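Local structure of N-acetylmuramoyl-L-alanine amidase (Peptoclostridium difficile, 4RN7) at residues 110-113 with 114-117; 133-136 with 137-140; 162-165 with 166-169. The protein probably cleaves the N-acetylmuramoyl-L-alanine bond of peptidoglycan as a zinc-dependent amidase, of which this chain is the catalytic Amidase_3 domain. All coordinates share one frame; numbering follows the deposited sequence. Where two conformers were deposited one is given.

Interaction 1. Residues 110-113 with 114-117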
# COMPACT_ATOMS: atom_id res chain seq x y z
N LEU A 110 -10.21 8.39 -0.07
CA LEU A 110 -9.58 7.20 -0.65
C LEU A 110 -9.13 6.24 0.44
O LEU A 110 -9.35 5.03 0.36
CB LEU A 110 -8.39 7.61 -1.53
CG LEU A 110 -7.47 6.50 -2.06
CD1 LEU A 110 -8.23 5.53 -2.97
CD2 LEU A 110 -6.28 7.11 -2.80
N ALA A 111 -8.49 6.79 1.48
CA ALA A 111 -8.01 6.00 2.60
C ALA A 111 -9.14 5.25 3.30
O ALA A 111 -9.01 4.07 3.60
CB ALA A 111 -7.27 6.90 3.60
N GLN A 112 -10.24 5.94 3.58
CA GLN A 112 -11.34 5.30 4.29
C GLN A 112 -11.99 4.20 3.45
O GLN A 112 -12.31 3.12 3.96
CB GLN A 112 -12.39 6.33 4.73
CG GLN A 112 -13.47 5.73 5.63
CD GLN A 112 -12.91 5.14 6.92
OE1 GLN A 112 -12.69 5.86 7.89
NE2 GLN A 112 -12.67 3.83 6.92
N THR A 113 -12.19 4.48 2.16
CA THR A 113 -12.82 3.51 1.26
C THR A 113 -11.96 2.25 1.14
O THR A 113 -12.47 1.13 1.30
CB THR A 113 -13.10 4.13 -0.11
OG1 THR A 113 -13.99 5.24 0.06
CG2 THR A 113 -13.74 3.12 -1.05
N VAL A 114 -10.67 2.43 0.87
CA VAL A 114 -9.75 1.30 0.79
C VAL A 114 -9.67 0.54 2.12
O VAL A 114 -9.81 -0.68 2.16
CB VAL A 114 -8.36 1.74 0.30
CG1 VAL A 114 -7.32 0.64 0.54
CG2 VAL A 114 -8.42 2.11 -1.19
N GLN A 115 -9.46 1.27 3.22
CA GLN A 115 -9.41 0.64 4.55
C GLN A 115 -10.66 -0.19 4.88
O GLN A 115 -10.54 -1.34 5.31
CB GLN A 115 -9.18 1.70 5.64
CG GLN A 115 -9.24 1.16 7.06
CD GLN A 115 -7.98 0.42 7.46
OE1 GLN A 115 -6.93 0.57 6.83
NE2 GLN A 115 -8.07 -0.39 8.52
N SER A 116 -11.84 0.38 4.68
CA SER A 116 -13.07 -0.35 4.97
C SER A 116 -13.23 -1.58 4.09
O SER A 116 -13.72 -2.62 4.55
CB SER A 116 -14.28 0.57 4.82
OG SER A 116 -14.23 1.60 5.79
N THR A 117 -12.82 -1.48 2.83
CA THR A 117 -12.96 -2.59 1.90
C THR A 117 -12.00 -3.73 2.27
O THR A 117 -12.38 -4.91 2.24
CB THR A 117 -12.74 -2.12 0.45
OG1 THR A 117 -13.64 -1.05 0.16
CG2 THR A 117 -13.00 -3.27 -0.51
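T117 binds T113 O, one turn back, with two donors: its hydroxyl OG1 (2.7 Å) and its backbone N. The two donors come from opposite faces of the carbonyl plane. With T117 OG1 anti to its own carbonyl carbon (chi1 -56°), the hydroxyl leans back toward the preceding turn. T113 OG1 bonds one turn further back, to E109 O.

A second side-chain bond spans the preceding i to i+4 pair, Q112 NE2 giving to S116 OG at 2.9 Å. It is bent, 131° at the hydrogen, and the acceptor lies 29° out of the amide plane. The bend of the Q112 chain at chi2 brings the amide round to the serine.

Backbone bonds of the regular alpha-helix run beneath, for example Q115 N to A111 O at 2.9 Å. This helix, 107-122, is the crossover of a beta-alpha-beta unit between strands 95-99 and 126-131.

The apolar contact between the segments is L110 CD1 with V114 CG2 at 3.9 Å. These two buried side chains run alongside each other in the same direction, and both also touch I145 of strand 144-151. The amide of buried Q115 is satisfied by T97, I95 O and D126.

Interaction 2. Residues 133-136 with 137-140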
# COMPACT_ATOMS: atom_id res chain seq x y z
N ASN A 133 2.86 12.34 7.80
CA ASN A 133 3.63 13.23 6.94
C ASN A 133 4.69 12.55 6.07
O ASN A 133 5.59 13.22 5.54
CB ASN A 133 4.28 14.32 7.79
CG ASN A 133 4.37 15.66 7.07
OD1 ASN A 133 3.47 16.03 6.31
ND2 ASN A 133 5.44 16.40 7.31
N PHE A 134 4.59 11.22 5.93
CA PHE A 134 5.51 10.43 5.10
C PHE A 134 5.76 11.10 3.75
O PHE A 134 4.82 11.47 3.04
CB PHE A 134 4.94 9.03 4.90
CG PHE A 134 5.86 8.07 4.20
CD1 PHE A 134 7.08 7.70 4.78
CD2 PHE A 134 5.50 7.50 2.99
CE1 PHE A 134 7.92 6.80 4.15
CE2 PHE A 134 6.34 6.58 2.34
CZ PHE A 134 7.55 6.24 2.93
N GLU A 135 7.04 11.28 3.39
CA GLU A 135 7.41 12.10 2.25
C GLU A 135 6.71 11.71 0.94
O GLU A 135 6.29 12.59 0.17
CB GLU A 135 8.94 12.12 2.06
CG GLU A 135 9.40 13.02 0.91
CD GLU A 135 10.90 13.21 0.86
OE1 GLU A 135 11.62 12.63 1.70
OE2 GLU A 135 11.37 13.96 -0.02
N VAL A 136 6.55 10.41 0.70
CA VAL A 136 5.90 9.95 -0.53
C VAL A 136 4.45 10.46 -0.62
O VAL A 136 3.98 10.81 -1.70
CB VAL A 136 5.97 8.43 -0.70
CG1 VAL A 136 5.31 8.00 -2.00
CG2 VAL A 136 7.42 7.97 -0.71
N LEU A 137 3.77 10.52 0.53
CA LEU A 137 2.42 11.05 0.57
C LEU A 137 2.46 12.57 0.46
O LEU A 137 1.68 13.17 -0.29
CB LEU A 137 1.74 10.67 1.88
CG LEU A 137 1.64 9.17 2.18
CD1 LEU A 137 0.89 8.92 3.49
CD2 LEU A 137 0.97 8.43 1.04
N ARG A 138 3.36 13.17 1.23
CA ARG A 138 3.44 14.62 1.34
C ARG A 138 3.76 15.31 0.01
O ARG A 138 3.18 16.35 -0.31
CB ARG A 138 4.47 15.00 2.40
CG ARG A 138 4.53 16.49 2.69
CD ARG A 138 5.66 16.83 3.63
NE ARG A 138 6.96 16.65 2.99
CZ ARG A 138 7.92 15.85 3.46
NH1 ARG A 138 7.72 15.16 4.58
NH2 ARG A 138 9.07 15.74 2.82
N GLU A 139 4.68 14.72 -0.75
CA GLU A 139 5.20 15.38 -1.95
C GLU A 139 4.58 14.87 -3.25
O GLU A 139 4.93 15.36 -4.33
CB GLU A 139 6.73 15.28 -2.00
CG GLU A 139 7.44 15.85 -0.78
CD GLU A 139 7.27 17.35 -0.63
OE1 GLU A 139 6.89 18.01 -1.62
OE2 GLU A 139 7.51 17.87 0.48
N SER A 140 3.67 13.90 -3.17
CA SER A 140 2.92 13.49 -4.36
C SER A 140 1.74 14.43 -4.64
O SER A 140 1.18 15.03 -3.71
CB SER A 140 2.46 12.03 -4.24
OG SER A 140 1.88 11.79 -2.97
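The guanidinium of R138 has E135 CA over one face, 3.7 Å above its plane and offset toward the rim, while E139 OE2 sits at the edge. That edge contact is a salt bridge: R138 NE to E139 OE2 is 2.8 Å and nearly straight at 172°, with the oxygen only 4° out of the guanidinium plane. NE arrives on the anti side of OE2, though tilted out of the carboxylate plane. From E135 it is the methylene CG, rather than the carboxylate, that touches R138 NH2, at 3.3 Å. E135 OE2 remains 4.1 Å from R138 NH2, too far for a salt bridge, so any attraction there is probably weaker. The N133 amide flanks the arginine stem, with N133 OD1 3.6 Å from R138 CD.

These groups lie along one side of the short helix 135-139, with F134 at the N-cap position. F134 O accepts from R138 N at 2.9 Å and more weakly from L137 N. The F134 ring meets H82, a zinc ligand, with the planes about 80° apart, placing this helix start beside the metal site.

On the buried side F134 CB approaches L137 CG at 4.3 Å. At the other end S140 OG lies 2.6 Å from V136 O, and L137 O also bonds R100.

Interaction 3. Residues 162-165 with 166-169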
# COMPACT_ATOMS: atom_id res chain seq x y z
N ILE A 162 2.95 -13.69 4.92
CA ILE A 162 3.72 -14.54 3.99
C ILE A 162 2.86 -15.48 3.15
O ILE A 162 3.34 -16.08 2.18
CB ILE A 162 4.78 -15.38 4.72
CG1 ILE A 162 4.13 -16.44 5.63
CG2 ILE A 162 5.72 -14.48 5.50
CD1 ILE A 162 5.13 -17.29 6.43
N ASN A 163 1.59 -15.61 3.52
CA ASN A 163 0.70 -16.59 2.90
C ASN A 163 0.09 -16.05 1.62
O ASN A 163 -0.45 -14.94 1.60
CB ASN A 163 -0.41 -16.96 3.89
CG ASN A 163 -1.29 -18.07 3.39
OD1 ASN A 163 -2.16 -17.86 2.55
ND2 ASN A 163 -1.08 -19.27 3.91
N GLU A 164 0.17 -16.83 0.55
CA GLU A 164 -0.22 -16.37 -0.77
C GLU A 164 -1.72 -16.12 -0.88
O GLU A 164 -2.15 -15.19 -1.57
CB GLU A 164 0.23 -17.39 -1.82
CG GLU A 164 1.75 -17.54 -1.92
CD GLU A 164 2.36 -16.61 -2.96
OE1 GLU A 164 1.65 -16.24 -3.92
OE2 GLU A 164 3.55 -16.26 -2.83
N LYS A 165 -2.51 -16.94 -0.21
CA LYS A 165 -3.96 -16.79 -0.30
C LYS A 165 -4.38 -15.54 0.46
O LYS A 165 -5.31 -14.83 0.06
CB LYS A 165 -4.68 -18.06 0.17
CG LYS A 165 -5.00 -19.03 -1.00
CD LYS A 165 -5.23 -20.47 -0.54
CE LYS A 165 -5.49 -21.39 -1.74
NZ LYS A 165 -6.84 -21.20 -2.33
N TYR A 166 -3.66 -15.24 1.53
CA TYR A 166 -3.90 -14.03 2.29
C TYR A 166 -3.48 -12.81 1.47
O TYR A 166 -4.17 -11.80 1.45
CB TYR A 166 -3.10 -14.07 3.58
CG TYR A 166 -3.38 -12.90 4.47
CD1 TYR A 166 -4.53 -12.88 5.25
CD2 TYR A 166 -2.52 -11.82 4.54
CE1 TYR A 166 -4.81 -11.82 6.07
CE2 TYR A 166 -2.79 -10.75 5.37
CZ TYR A 166 -3.93 -10.76 6.13
OH TYR A 166 -4.23 -9.71 6.96
N GLN A 167 -2.33 -12.90 0.82
CA GLN A 167 -1.90 -11.79 -0.02
C GLN A 167 -2.93 -11.54 -1.13
O GLN A 167 -3.19 -10.40 -1.49
CB GLN A 167 -0.53 -12.06 -0.62
CG GLN A 167 0.62 -11.95 0.39
CD GLN A 167 1.95 -12.25 -0.26
OE1 GLN A 167 2.03 -12.42 -1.48
NE2 GLN A 167 3.00 -12.32 0.53
N ASP A 168 -3.51 -12.61 -1.65
CA ASP A 168 -4.48 -12.50 -2.73
C ASP A 168 -5.77 -11.80 -2.27
O ASP A 168 -6.30 -10.93 -2.97
CB ASP A 168 -4.81 -13.89 -3.27
CG ASP A 168 -5.70 -13.84 -4.48
OD1 ASP A 168 -5.20 -13.47 -5.56
OD2 ASP A 168 -6.90 -14.17 -4.35
N GLN A 169 -6.25 -12.19 -1.10
CA GLN A 169 -7.44 -11.58 -0.52
C GLN A 169 -7.21 -10.11 -0.24
O GLN A 169 -8.06 -9.28 -0.53
CB GLN A 169 -7.79 -12.25 0.80
CG GLN A 169 -8.25 -13.67 0.69
CD GLN A 169 -8.68 -14.21 2.03
OE1 GLN A 169 -9.86 -14.18 2.37
NE2 GLN A 169 -7.71 -14.68 2.81
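N163 and Y166 cross at about a right angle, the asparagine amide and the tyrosine ring having planes 83° apart, and their CB atoms approach to 4.0 Å. N163 is the N-cap of helix 164-185, the C-terminal helix of the chain. Its CG stands anti to the backbone N (chi1 -174°), and from there OD1 is turned over the first turn. Y166 N gives to N163 OD1 at 3.2 Å, in the plane of the side-chain carbonyl and on a lone pair, with an angle of 153° at the hydrogen. K165 N reaches the same N163 OD1 at 2.9 Å, but that bond is weak. OD1 thus supplies an acceptor to amides that have no preceding turn to bond to.

The Y166 ring leads away from the cap, toward V122 at the end of helix 107-122 and V124 in the loop beyond. Q167 takes another course: its CG, anti to its carbonyl carbon, lies 3.4 Å from N163 O, and the extended chain carries the amide back along the helix start to I161 O and Q34, while OE1 accepts from K38. K38 also forms a salt bridge with E164, and K42 forms one with D168, joining the start of the helix to helix 28-44. The E164 carboxylate, near the amino end, would probably also interact favourably with the helix dipole.

The regular bonding starts with Q167 N to N163 O at 2.9 Å. Two residues on, Q169 N bonds K165 O at 3.0 Å, and between them D168 N gives to E164 O at 2.9 Å.

How the interactions relate
Along the chain the three contacts follow in series, all within the amidase domain. Interaction 1 lies in helix 107-122, interaction 2 at helix 135-139, and interaction 3 at the start of helix 164-185. Strand 144-151 of the mixed sheet touches side chains of both interactions 1 and 2; interaction 3 meets helix 107-122 through Y166 and Q169 on V122. Centres of 1 and 2 are about 18 Å apart and those of 1 and 3 about 19 Å, without touching, although helices 107-122 and 164-185 pack together. Interactions 2 and 3, about 28 Å apart between centres, stand on opposite sides of the chain's centre. Interaction 2 is close to zinc, through F134 beside H82; the other two belong to the surrounding helical framework.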